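Local coordinates for protein superoxide dismutase (Acidilobus saccharovorans, PDB 4FFK) that catalyses the dismutation of superoxide to molecular oxygen and hydrogen peroxide at a mononuclear iron site, in a tetramer of the iron/manganese superoxide dismutase family, at residues Y95-A100 with E209-K214; L49-G54 with D178-A183. One frame throughout, in Å; residues are numbered along the deposited sequence.

Contact 1: Y95-A100 with E209-K214; sequences YWLNMA and EARYQK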
ATOM      1  N   TYR A  95       6.192  -8.933  19.443  1.00 24.08           N
ATOM      2  CA  TYR A  95       7.602  -8.604  19.447  1.00 24.53           C
ATOM      3  C   TYR A  95       8.226  -8.662  20.856  1.00 25.80           C
ATOM      4  O   TYR A  95       9.247  -9.300  21.022  1.00 25.92           O
ATOM      5  CB  TYR A  95       7.737  -7.210  18.914  1.00 24.41           C
ATOM      6  CG  TYR A  95       9.110  -6.658  18.821  1.00 23.66           C
ATOM      7  CD1 TYR A  95       9.429  -5.478  19.471  1.00 23.71           C
ATOM      8  CD2 TYR A  95      10.059  -7.236  17.948  1.00 22.11           C
ATOM      9  CE1 TYR A  95      10.647  -4.921  19.347  1.00 24.10           C
ATOM     10  CE2 TYR A  95      11.276  -6.646  17.783  1.00 22.42           C
ATOM     11  CZ  TYR A  95      11.577  -5.522  18.527  1.00 21.40           C
ATOM     12  OH  TYR A  95      12.776  -4.942  18.388  1.00 21.73           O
ATOM     13  N   TRP A  96       7.628  -7.983  21.830  1.00 24.39           N
ATOM     14  CA  TRP A  96       8.224  -8.018  23.199  1.00 25.62           C
ATOM     15  C   TRP A  96       8.251  -9.400  23.768  1.00 26.85           C
ATOM     16  O   TRP A  96       9.229  -9.755  24.454  1.00 28.14           O
ATOM     17  CB  TRP A  96       7.455  -7.142  24.161  1.00 25.94           C
ATOM     18  CG  TRP A  96       7.137  -5.799  23.650  1.00 24.24           C
ATOM     19  CD1 TRP A  96       5.899  -5.234  23.581  1.00 22.55           C
ATOM     20  CD2 TRP A  96       8.055  -4.824  23.193  1.00 22.79           C
ATOM     21  NE1 TRP A  96       5.993  -3.959  23.143  1.00 23.88           N
ATOM     22  CE2 TRP A  96       7.292  -3.672  22.854  1.00 23.94           C
ATOM     23  CE3 TRP A  96       9.436  -4.801  22.993  1.00 20.64           C
ATOM     24  CZ2 TRP A  96       7.876  -2.521  22.339  1.00 25.34           C
ATOM     25  CZ3 TRP A  96      10.019  -3.639  22.497  1.00 24.45           C
ATOM     26  CH2 TRP A  96       9.223  -2.524  22.170  1.00 26.24           C
ATOM     27  N   LEU A  97       7.175 -10.146  23.546  1.00 27.88           N
ATOM     28  CA  LEU A  97       7.000 -11.502  24.103  1.00 27.82           C
ATOM     29  C   LEU A  97       8.008 -12.461  23.499  1.00 29.95           C
ATOM     30  O   LEU A  97       8.470 -13.444  24.146  1.00 30.62           O
ATOM     31  CB  LEU A  97       5.576 -12.001  23.886  1.00 28.09           C
ATOM     32  CG  LEU A  97       4.504 -11.290  24.732  1.00 28.83           C
ATOM     33  CD1 LEU A  97       3.125 -11.722  24.207  1.00 29.36           C
ATOM     34  CD2 LEU A  97       4.661 -11.631  26.289  1.00 31.61           C
ATOM     35  N   ASN A  98       8.396 -12.173  22.277  1.00 27.06           N
ATOM     36  CA  ASN A  98       9.300 -13.009  21.554  1.00 28.89           C
ATOM     37  C   ASN A  98      10.766 -12.848  21.985  1.00 27.68           C
ATOM     38  O   ASN A  98      11.613 -13.509  21.451  1.00 28.27           O
ATOM     39  CB  ASN A  98       9.279 -12.624  20.074  1.00 29.14           C
ATOM     40  CG  ASN A  98       8.029 -13.080  19.337  1.00 30.20           C
ATOM     41  OD1 ASN A  98       7.685 -12.487  18.304  1.00 27.94           O
ATOM     42  ND2 ASN A  98       7.377 -14.156  19.805  1.00 29.10           N
ATOM     43  N   MET A  99      11.040 -11.892  22.843  1.00 29.32           N
ATOM     44  CA  MET A  99      12.374 -11.647  23.314  1.00 29.79           C
ATOM     45  C   MET A  99      12.514 -11.988  24.816  1.00 31.78           C
ATOM     46  O   MET A  99      11.521 -12.073  25.580  1.00 33.10           O
ATOM     47  CB  MET A  99      12.782 -10.232  23.038  1.00 28.89           C
ATOM     48  CG  MET A  99      12.903 -10.011  21.512  1.00 27.73           C
ATOM     49  SD  MET A  99      13.470  -8.404  21.130  1.00 26.94           S
ATOM     50  CE  MET A  99      12.141  -7.309  21.741  1.00 27.69           C
ATOM     51  N   ALA A 100      13.750 -12.232  25.200  1.00 32.88           N
ATOM     52  CA  ALA A 100      14.049 -12.601  26.585  1.00 34.80           C
ATOM     53  C   ALA A 100      15.456 -12.108  26.846  1.00 35.69           C
ATOM     54  O   ALA A 100      16.283 -12.086  25.923  1.00 34.40           O
ATOM     55  CB  ALA A 100      13.940 -14.131  26.792  1.00 33.93           C
ATOM     56  N   GLU A 209       7.625 -21.351  20.771  1.00 34.74           N
ATOM     57  CA  GLU A 209       7.085 -22.688  20.984  1.00 34.38           C
ATOM     58  C   GLU A 209       5.682 -22.692  21.554  1.00 33.92           C
ATOM     59  O   GLU A 209       4.802 -23.368  21.017  1.00 34.96           O
ATOM     60  CB  GLU A 209       8.034 -23.471  21.929  1.00 35.18           C
ATOM     61  CG  GLU A 209       7.517 -24.890  22.262  1.00 38.25           C
ATOM     62  CD  GLU A 209       7.318 -25.810  21.050  1.00 45.16           C
ATOM     63  OE1 GLU A 209       7.784 -25.534  19.918  1.00 42.87           O
ATOM     64  OE2 GLU A 209       6.677 -26.862  21.249  1.00 49.66           O
ATOM     65  N   ALA A 210       5.456 -21.956  22.632  1.00 34.23           N
ATOM     66  CA  ALA A 210       4.157 -21.970  23.313  1.00 35.05           C
ATOM     67  C   ALA A 210       3.096 -21.429  22.358  1.00 35.33           C
ATOM     68  O   ALA A 210       1.970 -21.929  22.299  1.00 35.29           O
ATOM     69  CB  ALA A 210       4.178 -21.135  24.583  1.00 35.31           C
ATOM     70  N   ARG A 211       3.471 -20.394  21.606  1.00 34.68           N
ATOM     71  CA  ARG A 211       2.519 -19.819  20.649  1.00 33.05           C
ATOM     72  C   ARG A 211       2.237 -20.818  19.542  1.00 32.99           C
ATOM     73  O   ARG A 211       1.113 -20.990  19.123  1.00 32.05           O
ATOM     74  CB  ARG A 211       3.060 -18.520  20.065  1.00 32.04           C
ATOM     75  CG  ARG A 211       2.000 -17.748  19.239  1.00 30.80           C
ATOM     76  CD  ARG A 211       2.293 -16.221  19.151  1.00 28.46           C
ATOM     77  NE  ARG A 211       2.401 -15.569  20.467  1.00 27.19           N
ATOM     78  CZ  ARG A 211       3.567 -15.400  21.115  1.00 28.77           C
ATOM     79  NH1 ARG A 211       4.709 -15.831  20.570  1.00 27.45           N
ATOM     80  NH2 ARG A 211       3.589 -14.816  22.290  1.00 28.63           N
ATOM     81  N   TYR A 212       3.270 -21.493  19.087  1.00 34.08           N
ATOM     82  CA  TYR A 212       3.134 -22.448  18.043  1.00 35.43           C
ATOM     83  C   TYR A 212       2.267 -23.619  18.503  1.00 35.96           C
ATOM     84  O   TYR A 212       1.451 -24.106  17.733  1.00 35.78           O
ATOM     85  CB  TYR A 212       4.504 -22.905  17.622  1.00 34.98           C
ATOM     86  CG  TYR A 212       4.535 -24.026  16.654  1.00 37.12           C
ATOM     87  CD1 TYR A 212       5.234 -25.185  16.943  1.00 39.29           C
ATOM     88  CD2 TYR A 212       3.886 -23.943  15.430  1.00 36.95           C
ATOM     89  CE1 TYR A 212       5.282 -26.223  16.035  1.00 39.35           C
ATOM     90  CE2 TYR A 212       3.928 -24.943  14.534  1.00 36.81           C
ATOM     91  CZ  TYR A 212       4.626 -26.097  14.844  1.00 35.57           C
ATOM     92  OH  TYR A 212       4.658 -27.086  13.935  1.00 37.45           O
ATOM     93  N   GLN A 213       2.434 -24.036  19.767  1.00 37.83           N
ATOM     94  CA  GLN A 213       1.560 -25.086  20.314  1.00 38.90           C
ATOM     95  C   GLN A 213       0.101 -24.655  20.260  1.00 38.84           C
ATOM     96  O   GLN A 213      -0.725 -25.428  19.772  1.00 38.66           O
ATOM     97  CB  GLN A 213       1.967 -25.515  21.736  1.00 39.83           C
ATOM     98  CG  GLN A 213       3.291 -26.269  21.766  1.00 42.33           C
ATOM     99  CD  GLN A 213       3.235 -27.611  21.054  1.00 45.15           C
ATOM    100  OE1 GLN A 213       2.171 -28.183  20.857  1.00 47.79           O
ATOM    101  NE2 GLN A 213       4.393 -28.114  20.654  1.00 49.17           N
ATOM    102  N   LYS A 214      -0.186 -23.450  20.763  1.00 38.20           N
ATOM    103  CA  LYS A 214      -1.518 -22.827  20.667  1.00 38.62           C
ATOM    104  C   LYS A 214      -2.017 -22.778  19.231  1.00 37.58           C
ATOM    105  O   LYS A 214      -3.176 -23.109  18.968  1.00 36.89           O
ATOM    106  CB  LYS A 214      -1.533 -21.410  21.225  1.00 39.00           C
ATOM    107  CG  LYS A 214      -1.848 -21.262  22.686  1.00 41.83           C
ATOM    108  CD  LYS A 214      -0.600 -20.904  23.457  1.00 47.77           C
ATOM    109  CE  LYS A 214      -0.599 -19.467  23.931  1.00 49.47           C
ATOM    110  NZ  LYS A 214      -1.447 -19.344  25.131  1.00 53.16           N
TER

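Contact 2: L49-G54 with D178-A183; sequences LGYVNG and DVFEHA. With FE (Fe (III) ion), chain B.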
ATOM      1  N   LEU A  49       2.724   2.427  22.778  1.00 22.15           N
ATOM      2  CA  LEU A  49       1.636   3.205  23.377  1.00 23.57           C
ATOM      3  C   LEU A  49       0.827   3.983  22.291  1.00 23.59           C
ATOM      4  O   LEU A  49      -0.385   3.927  22.300  1.00 25.29           O
ATOM      5  CB  LEU A  49       2.162   4.188  24.417  1.00 24.64           C
ATOM      6  CG  LEU A  49       1.035   5.033  25.009  1.00 25.64           C
ATOM      7  CD1 LEU A  49       0.065   4.122  25.633  1.00 25.26           C
ATOM      8  CD2 LEU A  49       1.675   5.979  26.054  1.00 30.51           C
ATOM      9  N   GLY A  50       1.511   4.707  21.412  1.00 24.16           N
ATOM     10  CA  GLY A  50       0.896   5.461  20.300  1.00 23.56           C
ATOM     11  C   GLY A  50      -0.016   4.579  19.470  1.00 23.31           C
ATOM     12  O   GLY A  50      -1.114   5.014  19.114  1.00 23.84           O
ATOM     13  N   TYR A  51       0.425   3.379  19.093  1.00 21.29           N
ATOM     14  CA  TYR A  51      -0.492   2.453  18.370  1.00 21.09           C
ATOM     15  C   TYR A  51      -1.708   2.025  19.177  1.00 20.79           C
ATOM     16  O   TYR A  51      -2.834   2.030  18.715  1.00 20.36           O
ATOM     17  CB  TYR A  51       0.271   1.228  17.824  1.00 21.65           C
ATOM     18  CG  TYR A  51       1.462   1.659  17.021  1.00 22.74           C
ATOM     19  CD1 TYR A  51       1.342   2.599  15.960  1.00 19.86           C
ATOM     20  CD2 TYR A  51       2.760   1.169  17.343  1.00 22.55           C
ATOM     21  CE1 TYR A  51       2.496   3.029  15.259  1.00 21.70           C
ATOM     22  CE2 TYR A  51       3.866   1.570  16.639  1.00 25.01           C
ATOM     23  CZ  TYR A  51       3.732   2.471  15.588  1.00 22.89           C
ATOM     24  OH  TYR A  51       4.855   2.805  14.899  1.00 25.14           O
ATOM     25  N   VAL A  52      -1.506   1.694  20.442  1.00 20.08           N
ATOM     26  CA  VAL A  52      -2.632   1.417  21.303  1.00 21.49           C
ATOM     27  C   VAL A  52      -3.587   2.619  21.269  1.00 20.17           C
ATOM     28  O   VAL A  52      -4.807   2.426  21.143  1.00 23.58           O
ATOM     29  CB  VAL A  52      -2.093   1.172  22.786  1.00 19.42           C
ATOM     30  CG1 VAL A  52      -3.271   1.311  23.854  1.00 23.96           C
ATOM     31  CG2 VAL A  52      -1.449  -0.181  22.834  1.00 22.48           C
ATOM     32  N   ASN A  53      -3.058   3.816  21.428  1.00 21.98           N
ATOM     33  CA  ASN A  53      -3.907   4.999  21.549  1.00 22.71           C
ATOM     34  C   ASN A  53      -4.595   5.247  20.206  1.00 23.88           C
ATOM     35  O   ASN A  53      -5.754   5.616  20.167  1.00 23.80           O
ATOM     36  CB  ASN A  53      -3.109   6.221  21.859  1.00 24.32           C
ATOM     37  CG  ASN A  53      -2.742   6.263  23.346  1.00 24.09           C
ATOM     38  OD1 ASN A  53      -3.262   5.460  24.110  1.00 26.56           O
ATOM     39  ND2 ASN A  53      -1.916   7.199  23.719  1.00 31.86           N
ATOM     40  N   GLY A  54      -3.846   5.027  19.137  1.00 22.46           N
ATOM     41  CA  GLY A  54      -4.406   5.264  17.784  1.00 21.94           C
ATOM     42  C   GLY A  54      -5.527   4.286  17.538  1.00 20.87           C
ATOM     43  O   GLY A  54      -6.532   4.699  16.927  1.00 21.92           O
ATOM     44  N   ASP A 178      10.469  -6.446  14.482  1.00 20.21           N
ATOM     45  CA  ASP A 178      10.190  -5.087  14.000  1.00 20.12           C
ATOM     46  C   ASP A 178      11.380  -4.516  13.308  1.00 19.33           C
ATOM     47  O   ASP A 178      12.514  -4.467  13.861  1.00 20.72           O
ATOM     48  CB  ASP A 178       9.916  -4.279  15.252  1.00 19.21           C
ATOM     49  CG  ASP A 178       9.365  -2.928  14.993  1.00 22.96           C
ATOM     50  OD1 ASP A 178       9.104  -2.556  13.866  1.00 22.60           O
ATOM     51  OD2 ASP A 178       9.120  -2.275  16.004  1.00 19.59           O
ATOM     52  N   VAL A 179      11.166  -4.047  12.080  1.00 18.91           N
ATOM     53  CA  VAL A 179      12.187  -3.274  11.385  1.00 18.35           C
ATOM     54  C   VAL A 179      11.730  -1.885  10.963  1.00 17.85           C
ATOM     55  O   VAL A 179      12.300  -1.263  10.062  1.00 17.97           O
ATOM     56  CB  VAL A 179      12.772  -4.019  10.195  1.00 20.14           C
ATOM     57  CG1 VAL A 179      13.476  -5.251  10.657  1.00 19.48           C
ATOM     58  CG2 VAL A 179      11.617  -4.459   9.184  1.00 19.48           C
ATOM     59  N   PHE A 180      10.754  -1.341  11.683  1.00 18.88           N
ATOM     60  CA  PHE A 180      10.675   0.067  11.678  1.00 18.42           C
ATOM     61  C   PHE A 180      11.963   0.633  12.251  1.00 19.77           C
ATOM     62  O   PHE A 180      12.532   0.077  13.175  1.00 19.41           O
ATOM     63  CB  PHE A 180       9.606   0.533  12.621  1.00 18.33           C
ATOM     64  CG  PHE A 180       8.249   0.528  12.050  1.00 19.42           C
ATOM     65  CD1 PHE A 180       7.576   1.758  11.954  1.00 19.65           C
ATOM     66  CD2 PHE A 180       7.622  -0.672  11.664  1.00 20.19           C
ATOM     67  CE1 PHE A 180       6.204   1.806  11.471  1.00 17.62           C
ATOM     68  CE2 PHE A 180       6.295  -0.626  11.146  1.00 18.20           C
ATOM     69  CZ  PHE A 180       5.626   0.634  11.078  1.00 19.09           C
ATOM     70  N   GLU A 181      12.375   1.762  11.721  1.00 20.28           N
ATOM     71  CA  GLU A 181      13.657   2.299  12.150  1.00 21.40           C
ATOM     72  C   GLU A 181      13.714   2.528  13.638  1.00 20.87           C
ATOM     73  O   GLU A 181      14.763   2.439  14.265  1.00 21.53           O
ATOM     74  CB  GLU A 181      13.889   3.576  11.426  1.00 20.72           C
ATOM     75  CG  GLU A 181      14.273   3.254   9.964  1.00 24.61           C
ATOM     76  CD  GLU A 181      14.225   4.429   9.066  1.00 26.25           C
ATOM     77  OE1 GLU A 181      13.535   5.431   9.356  1.00 22.75           O
ATOM     78  OE2 GLU A 181      14.903   4.394   8.024  1.00 28.75           O
ATOM     79  N   HIS A 182      12.576   2.872  14.239  1.00 20.43           N
ATOM     80  CA  HIS A 182      12.642   3.141  15.675  1.00 20.67           C
ATOM     81  C   HIS A 182      13.009   1.919  16.532  1.00 21.02           C
ATOM     82  O   HIS A 182      13.467   2.110  17.653  1.00 22.59           O
ATOM     83  CB  HIS A 182      11.353   3.746  16.204  1.00 20.14           C
ATOM     84  CG  HIS A 182      10.215   2.830  16.114  1.00 20.73           C
ATOM     85  ND1 HIS A 182       9.137   3.094  15.300  1.00 23.17           N
ATOM     86  CD2 HIS A 182       9.989   1.614  16.673  1.00 22.61           C
ATOM     87  CE1 HIS A 182       8.274   2.110  15.389  1.00 22.85           C
ATOM     88  NE2 HIS A 182       8.750   1.202  16.241  1.00 22.45           N
ATOM     89  N   ALA A 183      12.888   0.720  15.972  1.00 20.20           N
ATOM     90  CA  ALA A 183      13.211  -0.489  16.702  1.00 19.71           C
ATOM     91  C   ALA A 183      14.722  -0.523  16.906  1.00 21.26           C
ATOM     92  O   ALA A 183      15.188  -1.167  17.840  1.00 21.68           O
ATOM     93  CB  ALA A 183      12.722  -1.740  15.963  1.00 20.19           C
TER
HETATM   94 FE    FE B 301       8.048  -0.767  16.529  1.00 22.90          FE
HETATM   95  O   HOH W   1       7.102  -0.771  14.709  1.00 21.62           O

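Contact 1: Y95-A100 with E209-K214
Asn-98 ND2 donates to Asp-207 OD2 and to the carbonyl O of Leu-174, and it lies 3.2 Å from Arg-211 NH1. ND2 and NH1 are both donors, so no hydrogen bond joins them; the shared carboxylate accounts for their closeness, since Asp-207 OD2 also forms a salt bridge with Arg-211 NH1 and so probably offsets the positive charge of Arg-211. The amide and guanidinium planes are turned 77° apart, and the side chains cross at about a right angle. Arg-211, on helix 205-216, gets there with CG anti to its own N (chi1 -170°) and a bend at chi3 (-57°). Its other amino group packs on Leu-97, with Arg-211 NH2 3.7 Å from Leu-97 CD1 and 3.8 Å from Leu-97 CB. Asn-98, in the turn that follows the helical residues 95-97, is fixed at both ends of its amide, as OD1 accepts from the backbone N of Ala-176. Arg-211 NE donates to the carbonyl O of Leu-221 of the second subunit, whose Ile-222 packs on Leu-97 and Arg-211. The contact thus joins helix 75-97 and the turn after it to helix 205-216, beside strand 172-178 and against a neighbouring subunit.

Contact 2: L49-G54 with D178-A183
Tyr-51 carries the whole approach from helix 37-66, its OH lying 3.5 Å from His-182 CE1 and 3.8 Å from Phe-180 CE1. Tyr-51 has CG beside its backbone N (chi1 -52°), which directs the phenol at the loop; OH arrives obliquely to both the imidazole and the phenyl ring. Its own ring meets His-163 edge-to-face. Further along the segment, Val-52 packs on His-89 and so seats helix 37-66 on helix 75-97.

On the other segment, Asp-178 OD2 binds the iron at 1.9 Å and His-182 NE2 at 2.1 Å; water 1 is a third ligand at 2.0 Å from the metal, and His-43 and His-92 complete five-coordination. Asp-178 OD1 accepts from Phe-180 N in an Asx turn (3.0 Å), met 46° out of the carboxylate plane, which ties the loop to the ligand. Water 1 sits over one face of the Phe-180 ring, its O 3.0 Å from the ring plane and offset toward the rim. The other ring nitrogen of His-182, ND1, is hydrogen-bonded to Glu-181 OE2 of the third subunit, and the reciprocal bond links the two sites.

One carboxylate and three imidazoles, with a water, make the ligand set expected of an iron superoxide dismutase; Tyr-51 OH beside His-182 is consistent with a second-shell tyrosine at the substrate approach.

Overall arrangement
Both contacts are buried and both join the alpha-hairpin part of the chain to its C-terminal part, yet their centres lie about 19 Å apart on opposite sides of the chain's centre. Contact 1 uses charge and amide groups around an acidic side chain at a subunit boundary; contact 2 uses aromatic rings and metal ligands, and its boundary is with a different subunit. Helices 37-66 and 75-97, which follow each other in the chain, supply one segment each. The contacts meet through Tyr-95, whose CE2 lies 3.4 Å from Asp-178 N, so Tyr-95 packs against the end of strand 172-178, which carries the iron ligand Asp-178. Along the chain the segments alternate.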